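Local coordinates for isoaspartyl dipeptidase (Fervidobacterium islandicum, PDB 7CDH), which probably hydrolyses the beta-aspartyl bond of isoaspartyl dipeptides at a zinc site, as a metallopeptidase of the amidohydrolase family, at residues A[57-62]-A[308-313]; A[89-94]-A[351-356]; A[171-176]-A[207-212]. All coordinates share one frame; numbering follows the deposited sequence.

Overall arrangement
Contact 1 lies inside the amidohydrolase barrel and contact 2 at its border with the smaller beta domain, their centres about 11 Å apart; they share the sheet in which strand 51-59 pairs with both 90-95 and 354-358. They touch directly, Leu57 O lying 2.9 Å from Thr91 N. The centre of contact 3 is about 29 and 33 Å from theirs, where two outer helices meet near a subunit interface. Along the chain the segments run 57-62, 89-94, 171-176, 207-212, 308-313, 351-356, so contacts 1 and 2 interlock while contact 3 is nested inside both. Late parts of the sequence are thereby fastened to the first barrel strands, close to the zinc ligand His61, and contact 3 joins successive barrel helices.

Contact 1: residues A[57-62]-A[308-313]; sequences LIDPHV and SAVWYT. With ZN (zinc ion), chain L.
Leu57 and Val310 make the apolar centre of this contact, each extending from its backbone toward the other segment and passing its partner in the opposite direction. Leu57 has CG anti to its own carbonyl carbon (chi1 -56°), which carries the isobutyl group to the helix; there CD1 does all the touching. It meets Val310 CG1 at 3.8 Å and Trp311 CE3 at 4.0 Å, reaching the six-membered part of the indole obliquely while the two side chains cross at about a right angle. Leucine suits this place because its long side chain brings CD1 into the angle between Val310 and Trp311, where one methyl touches both.

Val310 divides its two methyls. CG1, anti to the backbone N (chi1 162°), goes to Leu57, and CG2 lies against the carboxylate of Asp59, 3.8 Å from Asp59 OD2. This is a van der Waals contact, crossing the aspartate at a slant; Asp59 OD2 is also hydrogen-bonded to Ser284 OG. The indole of Trp311 is similarly anchored, its NE1 bonded to Phe362 O, so its hydrocarbon part can lie in the core with the nitrogen satisfied.

Two residues beyond Asp59 the chain has turned at Pro60, and His61 binds zinc through NE2 at 2.1 Å, together with His63, Glu156 and Asp285. Its ND1 is tied to Asn193 OD1, which fixes how the imidazole is rotated toward the metal.

The short axes of strand 57-59 and helix 309-313 approach to 9.8 Å, with 123° between their N-to-C directions. The strand is flanked in its sheet by strand 90-95, Pro60 and His61 rest on strand 280-283, and Ile58 turns from the helix to Pro335 of helix 333-339.

Contact 2: residues A[89-94]-A[351-356]; sequences GVTTVV and DADFIL
Asp353 faces Thr91 and Thr92, and Ile355 faces Gly89, in a contact whose touching parts run nearly antiparallel (162°) without a direct hydrogen bond between them. Segment 351-356 first bends in an inverse gamma turn centred on Ala352, just before Asp353, whose CB points at the threonine segment. Asp353 CB lies 3.8 Å from Thr91 OG1, and having CG anti to the carbonyl carbon (chi1 -52°) places Asp353 OD2 4.0 Å from Thr92 OG1, too far for a direct bond. A water completes the link: it donates to Asp353 OD2 at 2.6 Å and is hydrogen-bonded to Thr91 OG1 at 2.7 Å and to Thr92 OG1 at 2.7 Å. Two small hydroxyl residues side by side suit this shared site, while the charge of Asp353 is met by a salt bridge from OD2 to Lys343.

Phe354 then points away and packs edge-to-face with Phe23. Ile355 returns to the contact, its CG2 lying 3.4 Å from Gly89 O and 3.7 Å from Gly89 CA. Gly89 has the positive phi of a Schellman motif, a conformation that favours glycine, and its missing side chain lets the isoleucine methyl lie against the backbone.

Strand 51-59 pairs parallel with 90-95 and antiparallel with 354-358, consistent with the junction between barrel and smaller beta domain found in many amidohydrolases.

Contact 3: residues A[171-176]-A[207-212]; sequences EILRIV and FDIIEK
The helical segments 171-176 and 207-212 cross steeply, their axes 11.0 Å apart at closest approach with a signed angle of -71°, and they come nearest at Leu173 and Ile209, whose CA atoms are 7.0 Å apart. Everything between them is apolar, and Ile209 is the one residue of its segment that makes the contact, extending from its helix toward three residues of the other.

Its CG1 stands anti to the carbonyl carbon (chi1 -64°), and chi2 of 160° stretches the chain outward to CD1. That terminal methyl meets Ile172 CG2 at 3.8 Å and, more loosely, Val176 CG2 at 4.2 Å. Ile172 and Val176 are one helical turn apart, so their methyls receive the same isoleucine tip. Ile172 crosses Ile209 at about a right angle and offers its short branch, while its CG1-CD1 branch leads away from Ile209; Ile172 also packs on Phe194 of strand 191-196.

Leu173 takes the flank of Ile209 rather than its tip. Although its CB is not aimed at the other helix, the branched end swings round so that CD2 lies 3.7 Å from Ile209 CG1 and 4.0 Å from Ile209 CG2, the two side chains sliding past each other in opposite directions. Beta-branched isoleucine fits here because it presents a broad flank to the leucine and a reaching methyl to the other two.

Beneath the pair, Val176 and Ile209 also touch Leu220 of strand 220-223. On the outer side, Arg174 makes a salt bridge to Glu171 of a second subunit, and Leu173 packs on Gln166 of that subunit.

Helices 169-186 and 204-212 each follow a strand of the parallel run 151-159, 191-196, 220-223; this is the joining of successive outer helices in the beta-alpha-beta crossovers of a TIM barrel.

Contact 1: residues A[57-62]-A[308-313]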
loop_
_atom_site.group_PDB
_atom_site.type_symbol
_atom_site.label_atom_id
_atom_site.label_comp_id
_atom_site.label_asym_id
_atom_site.label_seq_id
_atom_site.Cartn_x
_atom_site.Cartn_y
_atom_site.Cartn_z
ATOM N N LEU A 57 24.746 -20.794 31.557
ATOM C CA LEU A 57 23.760 -21.571 30.790
ATOM C C LEU A 57 23.083 -20.665 29.746
ATOM O O LEU A 57 22.841 -19.450 30.005
ATOM C CB LEU A 57 22.721 -22.092 31.780
ATOM C CG LEU A 57 23.250 -22.917 32.942
ATOM C CD1 LEU A 57 22.097 -23.422 33.809
ATOM C CD2 LEU A 57 24.043 -24.089 32.413
ATOM N N ILE A 58 22.822 -21.249 28.587
ATOM C CA ILE A 58 22.178 -20.616 27.404
ATOM C C ILE A 58 20.832 -21.317 27.221
ATOM O O ILE A 58 20.847 -22.541 27.047
ATOM C CB ILE A 58 23.083 -20.794 26.181
ATOM C CG1 ILE A 58 24.479 -20.218 26.432
ATOM C CG2 ILE A 58 22.428 -20.223 24.944
ATOM C CD1 ILE A 58 25.505 -20.637 25.383
ATOM N N ASP A 59 19.725 -20.589 27.408
ATOM C CA ASP A 59 18.335 -21.070 27.192
ATOM C C ASP A 59 17.907 -20.575 25.811
ATOM O O ASP A 59 17.615 -19.405 25.634
ATOM C CB ASP A 59 17.446 -20.564 28.322
ATOM C CG ASP A 59 16.069 -21.204 28.377
ATOM O OD1 ASP A 59 15.688 -21.901 27.391
ATOM O OD2 ASP A 59 15.365 -20.994 29.415
ATOM N N PRO A 60 17.914 -21.416 24.759
ATOM C CA PRO A 60 17.635 -20.924 23.401
ATOM C C PRO A 60 16.154 -20.770 23.013
ATOM O O PRO A 60 15.845 -20.604 21.844
ATOM C CB PRO A 60 18.246 -22.061 22.574
ATOM C CG PRO A 60 17.876 -23.291 23.390
ATOM C CD PRO A 60 18.170 -22.869 24.817
ATOM N N HIS A 61 15.247 -20.854 23.968
ATOM C CA HIS A 61 13.796 -20.733 23.691
ATOM C C HIS A 61 13.027 -20.214 24.923
ATOM O O HIS A 61 12.595 -21.041 25.743
ATOM C CB HIS A 61 13.291 -22.075 23.190
ATOM C CG HIS A 61 11.870 -22.023 22.783
ATOM N ND1 HIS A 61 11.499 -21.848 21.474
ATOM C CD2 HIS A 61 10.736 -22.062 23.506
ATOM C CE1 HIS A 61 10.190 -21.825 21.411
ATOM N NE2 HIS A 61 9.694 -21.913 22.642
ATOM N N VAL A 62 12.889 -18.882 25.037
ATOM C CA VAL A 62 12.162 -18.185 26.145
ATOM C C VAL A 62 11.181 -17.146 25.591
ATOM O O VAL A 62 11.546 -16.341 24.745
ATOM C CB VAL A 62 13.144 -17.529 27.120
ATOM C CG1 VAL A 62 12.420 -16.867 28.269
ATOM C CG2 VAL A 62 14.131 -18.552 27.633
ATOM N N SER A 308 14.076 -21.671 35.420
ATOM C CA SER A 308 14.594 -22.598 36.465
ATOM C C SER A 308 14.612 -24.047 35.931
ATOM O O SER A 308 15.463 -24.859 36.392
ATOM C CB SER A 308 13.823 -22.471 37.765
ATOM O OG SER A 308 12.580 -23.160 37.703
ATOM N N ALA A 309 13.779 -24.365 34.945
ATOM C CA ALA A 309 13.748 -25.723 34.379
ATOM C C ALA A 309 15.133 -26.156 33.863
ATOM O O ALA A 309 15.359 -27.367 33.771
ATOM C CB ALA A 309 12.727 -25.807 33.285
ATOM N N VAL A 310 16.032 -25.245 33.513
ATOM C CA VAL A 310 17.251 -25.656 32.777
ATOM C C VAL A 310 18.208 -26.344 33.767
ATOM O O VAL A 310 18.676 -27.478 33.494
ATOM C CB VAL A 310 17.901 -24.480 32.039
ATOM C CG1 VAL A 310 19.338 -24.804 31.662
ATOM C CG2 VAL A 310 17.100 -24.115 30.791
ATOM N N TRP A 311 18.493 -25.690 34.881
ATOM C CA TRP A 311 19.436 -26.219 35.884
ATOM C C TRP A 311 18.770 -27.399 36.602
ATOM O O TRP A 311 19.448 -28.403 36.914
ATOM C CB TRP A 311 19.881 -25.106 36.823
ATOM C CG TRP A 311 20.890 -25.551 37.826
ATOM C CD1 TRP A 311 20.741 -25.527 39.178
ATOM C CD2 TRP A 311 22.178 -26.126 37.562
ATOM N NE1 TRP A 311 21.863 -26.004 39.774
ATOM C CE2 TRP A 311 22.769 -26.373 38.814
ATOM C CE3 TRP A 311 22.906 -26.412 36.402
ATOM C CZ2 TRP A 311 24.048 -26.918 38.941
ATOM C CZ3 TRP A 311 24.159 -26.966 36.524
ATOM C CH2 TRP A 311 24.723 -27.214 37.777
ATOM N N TYR A 312 17.466 -27.332 36.781
ATOM C CA TYR A 312 16.693 -28.451 37.355
ATOM C C TYR A 312 16.932 -29.706 36.505
ATOM O O TYR A 312 17.146 -30.787 37.093
ATOM C CB TYR A 312 15.213 -28.082 37.440
ATOM C CG TYR A 312 14.337 -29.146 38.047
ATOM C CD1 TYR A 312 14.285 -29.354 39.412
ATOM C CD2 TYR A 312 13.564 -29.957 37.250
ATOM C CE1 TYR A 312 13.465 -30.322 39.966
ATOM C CE2 TYR A 312 12.752 -30.937 37.779
ATOM C CZ TYR A 312 12.697 -31.116 39.143
ATOM O OH TYR A 312 11.880 -32.085 39.635
ATOM N N THR A 313 16.836 -29.572 35.181
ATOM C CA THR A 313 16.875 -30.712 34.218
ATOM C C THR A 313 18.305 -31.272 34.213
ATOM O O THR A 313 18.437 -32.469 34.317
ATOM C CB THR A 313 16.304 -30.351 32.835
ATOM O OG1 THR A 313 14.904 -30.072 33.006
ATOM C CG2 THR A 313 16.453 -31.458 31.811
HETATM ZN ZN ZN L . 7.607 -21.804 22.887
#

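Contact 2: residues A[89-94]-A[351-356]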
loop_
_atom_site.group_PDB
_atom_site.type_symbol
_atom_site.label_atom_id
_atom_site.label_comp_id
_atom_site.label_asym_id
_atom_site.label_seq_id
_atom_site.Cartn_x
_atom_site.Cartn_y
_atom_site.Cartn_z
ATOM N N GLY A 89 20.723 -19.520 36.859
ATOM C CA GLY A 89 22.013 -19.716 36.177
ATOM C C GLY A 89 21.988 -19.438 34.682
ATOM O O GLY A 89 23.002 -19.689 34.035
ATOM N N VAL A 90 20.897 -18.896 34.141
ATOM C CA VAL A 90 20.758 -18.556 32.696
ATOM C C VAL A 90 21.326 -17.162 32.435
ATOM O O VAL A 90 20.766 -16.198 32.951
ATOM C CB VAL A 90 19.285 -18.651 32.290
ATOM C CG1 VAL A 90 19.092 -18.209 30.852
ATOM C CG2 VAL A 90 18.769 -20.072 32.517
ATOM N N THR A 91 22.410 -17.066 31.674
ATOM C CA THR A 91 23.103 -15.794 31.357
ATOM C C THR A 91 22.822 -15.400 29.898
ATOM O O THR A 91 23.195 -14.307 29.480
ATOM C CB THR A 91 24.620 -15.910 31.616
ATOM O OG1 THR A 91 25.165 -17.066 30.977
ATOM C CG2 THR A 91 24.947 -15.977 33.086
ATOM N N THR A 92 22.280 -16.299 29.103
ATOM C CA THR A 92 21.958 -16.005 27.706
ATOM C C THR A 92 20.584 -16.574 27.430
ATOM O O THR A 92 20.305 -17.719 27.848
ATOM C CB THR A 92 22.995 -16.530 26.724
ATOM O OG1 THR A 92 24.229 -15.857 26.981
ATOM C CG2 THR A 92 22.570 -16.307 25.288
ATOM N N VAL A 93 19.764 -15.764 26.768
ATOM C CA VAL A 93 18.358 -16.093 26.433
ATOM C C VAL A 93 18.145 -15.762 24.962
ATOM O O VAL A 93 18.718 -14.813 24.473
ATOM C CB VAL A 93 17.468 -15.314 27.411
ATOM C CG1 VAL A 93 16.200 -14.785 26.800
ATOM C CG2 VAL A 93 17.161 -16.170 28.626
ATOM N N VAL A 94 17.397 -16.593 24.274
ATOM C CA VAL A 94 16.911 -16.344 22.899
ATOM C C VAL A 94 15.402 -16.274 23.003
ATOM O O VAL A 94 14.786 -17.318 23.389
ATOM C CB VAL A 94 17.359 -17.413 21.900
ATOM C CG1 VAL A 94 17.033 -16.949 20.494
ATOM C CG2 VAL A 94 18.845 -17.699 21.995
ATOM N N ASP A 351 33.665 -15.080 26.114
ATOM C CA ASP A 351 32.996 -14.029 26.919
ATOM C C ASP A 351 32.890 -14.572 28.347
ATOM O O ASP A 351 32.652 -15.800 28.502
ATOM C CB ASP A 351 31.651 -13.625 26.295
ATOM C CG ASP A 351 31.775 -12.870 24.970
ATOM O OD1 ASP A 351 32.103 -11.663 25.011
ATOM O OD2 ASP A 351 31.563 -13.489 23.896
ATOM N N ALA A 352 33.063 -13.692 29.336
ATOM C CA ALA A 352 33.162 -14.048 30.763
ATOM C C ALA A 352 31.758 -14.257 31.328
ATOM O O ALA A 352 31.346 -13.466 32.206
ATOM C CB ALA A 352 33.931 -12.991 31.530
ATOM N N ASP A 353 31.083 -15.313 30.867
ATOM C CA ASP A 353 29.768 -15.738 31.400
ATOM C C ASP A 353 29.960 -17.074 32.111
ATOM O O ASP A 353 30.309 -18.063 31.403
ATOM C CB ASP A 353 28.723 -15.891 30.292
ATOM C CG ASP A 353 28.557 -14.700 29.360
ATOM O OD1 ASP A 353 28.999 -13.580 29.723
ATOM O OD2 ASP A 353 27.943 -14.913 28.272
ATOM N N PHE A 354 29.715 -17.107 33.428
ATOM C CA PHE A 354 30.013 -18.246 34.340
ATOM C C PHE A 354 28.936 -18.402 35.408
ATOM O O PHE A 354 28.298 -17.411 35.760
ATOM C CB PHE A 354 31.276 -18.005 35.167
ATOM C CG PHE A 354 32.467 -17.447 34.433
ATOM C CD1 PHE A 354 32.955 -18.062 33.293
ATOM C CD2 PHE A 354 33.136 -16.339 34.922
ATOM C CE1 PHE A 354 34.036 -17.531 32.611
ATOM C CE2 PHE A 354 34.242 -15.832 34.258
ATOM C CZ PHE A 354 34.688 -16.433 33.107
ATOM N N ILE A 355 28.735 -19.619 35.906
ATOM C CA ILE A 355 28.002 -19.836 37.183
ATOM C C ILE A 355 28.943 -20.556 38.156
ATOM O O ILE A 355 29.849 -21.306 37.744
ATOM C CB ILE A 355 26.664 -20.580 36.992
ATOM C CG1 ILE A 355 26.852 -21.974 36.404
ATOM C CG2 ILE A 355 25.701 -19.750 36.164
ATOM C CD1 ILE A 355 25.610 -22.862 36.453
ATOM N N LEU A 356 28.751 -20.283 39.424
ATOM C CA LEU A 356 29.482 -20.947 40.515
ATOM C C LEU A 356 28.463 -21.779 41.270
ATOM O O LEU A 356 27.450 -21.241 41.713
ATOM C CB LEU A 356 30.132 -19.869 41.372
ATOM C CG LEU A 356 31.367 -19.229 40.747
ATOM C CD1 LEU A 356 31.672 -17.901 41.403
ATOM C CD2 LEU A 356 32.568 -20.166 40.865
HETATM O O HOH W 1 26.261 -16.875 28.509
#

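Contact 3: residues A[171-176]-A[207-212]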
loop_
_atom_site.group_PDB
_atom_site.type_symbol
_atom_site.label_atom_id
_atom_site.label_comp_id
_atom_site.label_asym_id
_atom_site.label_seq_id
_atom_site.Cartn_x
_atom_site.Cartn_y
_atom_site.Cartn_z
ATOM N N GLU A 171 5.729 -22.899 1.233
ATOM C CA GLU A 171 5.783 -21.706 2.115
ATOM C C GLU A 171 6.979 -21.861 3.061
ATOM O O GLU A 171 7.776 -20.898 3.163
ATOM C CB GLU A 171 4.493 -21.533 2.911
ATOM C CG GLU A 171 3.276 -21.161 2.093
ATOM C CD GLU A 171 2.007 -21.023 2.937
ATOM O OE1 GLU A 171 1.653 -22.000 3.624
ATOM O OE2 GLU A 171 1.390 -19.914 2.931
ATOM N N ILE A 172 7.109 -23.023 3.720
ATOM C CA ILE A 172 8.292 -23.349 4.586
ATOM C C ILE A 172 9.602 -23.118 3.806
ATOM O O ILE A 172 10.495 -22.482 4.357
ATOM C CB ILE A 172 8.257 -24.787 5.141
ATOM C CG1 ILE A 172 7.027 -25.068 6.007
ATOM C CG2 ILE A 172 9.530 -25.062 5.920
ATOM C CD1 ILE A 172 6.755 -23.957 7.005
ATOM N N LEU A 173 9.755 -23.673 2.603
ATOM C CA LEU A 173 11.038 -23.607 1.852
ATOM C C LEU A 173 11.417 -22.139 1.603
ATOM O O LEU A 173 12.631 -21.802 1.755
ATOM C CB LEU A 173 10.938 -24.355 0.516
ATOM C CG LEU A 173 11.071 -25.872 0.588
ATOM C CD1 LEU A 173 10.808 -26.485 -0.779
ATOM C CD2 LEU A 173 12.441 -26.275 1.113
ATOM N N ARG A 174 10.444 -21.303 1.214
ATOM C CA ARG A 174 10.732 -19.891 0.952
ATOM C C ARG A 174 11.293 -19.259 2.242
ATOM O O ARG A 174 12.357 -18.594 2.155
ATOM C CB ARG A 174 9.477 -19.205 0.432
ATOM C CG ARG A 174 9.613 -17.694 0.246
ATOM C CD ARG A 174 10.659 -17.217 -0.745
ATOM N NE ARG A 174 10.820 -18.129 -1.866
ATOM C CZ ARG A 174 9.946 -18.278 -2.854
ATOM N NH1 ARG A 174 8.833 -17.554 -2.876
ATOM N NH2 ARG A 174 10.199 -19.156 -3.811
ATOM N N ILE A 175 10.656 -19.511 3.396
ATOM C CA ILE A 175 11.051 -18.948 4.720
ATOM C C ILE A 175 12.443 -19.474 5.092
ATOM O O ILE A 175 13.291 -18.664 5.478
ATOM C CB ILE A 175 9.990 -19.276 5.793
ATOM C CG1 ILE A 175 8.703 -18.482 5.563
ATOM C CG2 ILE A 175 10.535 -19.068 7.211
ATOM C CD1 ILE A 175 7.486 -19.218 6.070
ATOM N N VAL A 176 12.691 -20.769 4.940
ATOM C CA VAL A 176 14.021 -21.332 5.295
ATOM C C VAL A 176 15.072 -20.723 4.359
ATOM O O VAL A 176 16.121 -20.325 4.855
ATOM C CB VAL A 176 14.037 -22.865 5.254
ATOM C CG1 VAL A 176 15.437 -23.401 5.451
ATOM C CG2 VAL A 176 13.104 -23.460 6.285
ATOM N N PHE A 207 12.758 -33.413 6.876
ATOM C CA PHE A 207 13.345 -34.473 6.025
ATOM C C PHE A 207 13.133 -34.093 4.559
ATOM O O PHE A 207 14.104 -34.270 3.766
ATOM C CB PHE A 207 12.770 -35.845 6.389
ATOM C CG PHE A 207 13.307 -36.389 7.692
ATOM C CD1 PHE A 207 14.654 -36.661 7.842
ATOM C CD2 PHE A 207 12.472 -36.630 8.768
ATOM C CE1 PHE A 207 15.150 -37.154 9.037
ATOM C CE2 PHE A 207 12.970 -37.135 9.956
ATOM C CZ PHE A 207 14.312 -37.373 10.097
ATOM N N ASP A 208 11.954 -33.550 4.218
ATOM C CA ASP A 208 11.622 -33.121 2.831
ATOM C C ASP A 208 12.588 -32.014 2.382
ATOM O O ASP A 208 13.122 -32.097 1.261
ATOM C CB ASP A 208 10.181 -32.641 2.683
ATOM C CG ASP A 208 9.113 -33.716 2.819
ATOM O OD1 ASP A 208 9.452 -34.928 2.705
ATOM O OD2 ASP A 208 7.944 -33.325 3.066
ATOM N N ILE A 209 12.895 -31.060 3.250
ATOM C CA ILE A 209 13.826 -29.953 2.892
ATOM C C ILE A 209 15.216 -30.528 2.550
ATOM O O ILE A 209 15.797 -30.117 1.524
ATOM C CB ILE A 209 13.875 -28.909 4.026
ATOM C CG1 ILE A 209 12.518 -28.229 4.228
ATOM C CG2 ILE A 209 14.969 -27.910 3.753
ATOM C CD1 ILE A 209 12.357 -27.581 5.582
ATOM N N ILE A 210 15.794 -31.374 3.399
ATOM C CA ILE A 210 17.199 -31.835 3.205
ATOM C C ILE A 210 17.282 -32.866 2.062
ATOM O O ILE A 210 18.312 -32.888 1.366
ATOM C CB ILE A 210 17.787 -32.381 4.507
ATOM C CG1 ILE A 210 17.043 -33.632 4.991
ATOM C CG2 ILE A 210 17.835 -31.270 5.547
ATOM C CD1 ILE A 210 17.756 -34.355 6.105
ATOM N N GLU A 211 16.238 -33.657 1.832
ATOM C CA GLU A 211 16.259 -34.704 0.783
ATOM C C GLU A 211 16.060 -34.054 -0.586
ATOM O O GLU A 211 16.734 -34.477 -1.515
ATOM C CB GLU A 211 15.236 -35.799 1.095
ATOM C CG GLU A 211 15.729 -36.733 2.190
ATOM C CD GLU A 211 14.680 -37.529 2.946
ATOM O OE1 GLU A 211 13.491 -37.503 2.555
ATOM O OE2 GLU A 211 15.059 -38.178 3.935
ATOM N N LYS A 212 15.207 -33.040 -0.697
ATOM C CA LYS A 212 14.721 -32.525 -2.002
ATOM C C LYS A 212 15.409 -31.215 -2.388
ATOM O O LYS A 212 15.164 -30.743 -3.500
ATOM C CB LYS A 212 13.211 -32.294 -1.952
ATOM C CG LYS A 212 12.362 -33.513 -1.614
ATOM C CD LYS A 212 10.944 -33.103 -1.230
ATOM C CE LYS A 212 9.881 -34.145 -1.522
ATOM N NZ LYS A 212 8.542 -33.517 -1.622
#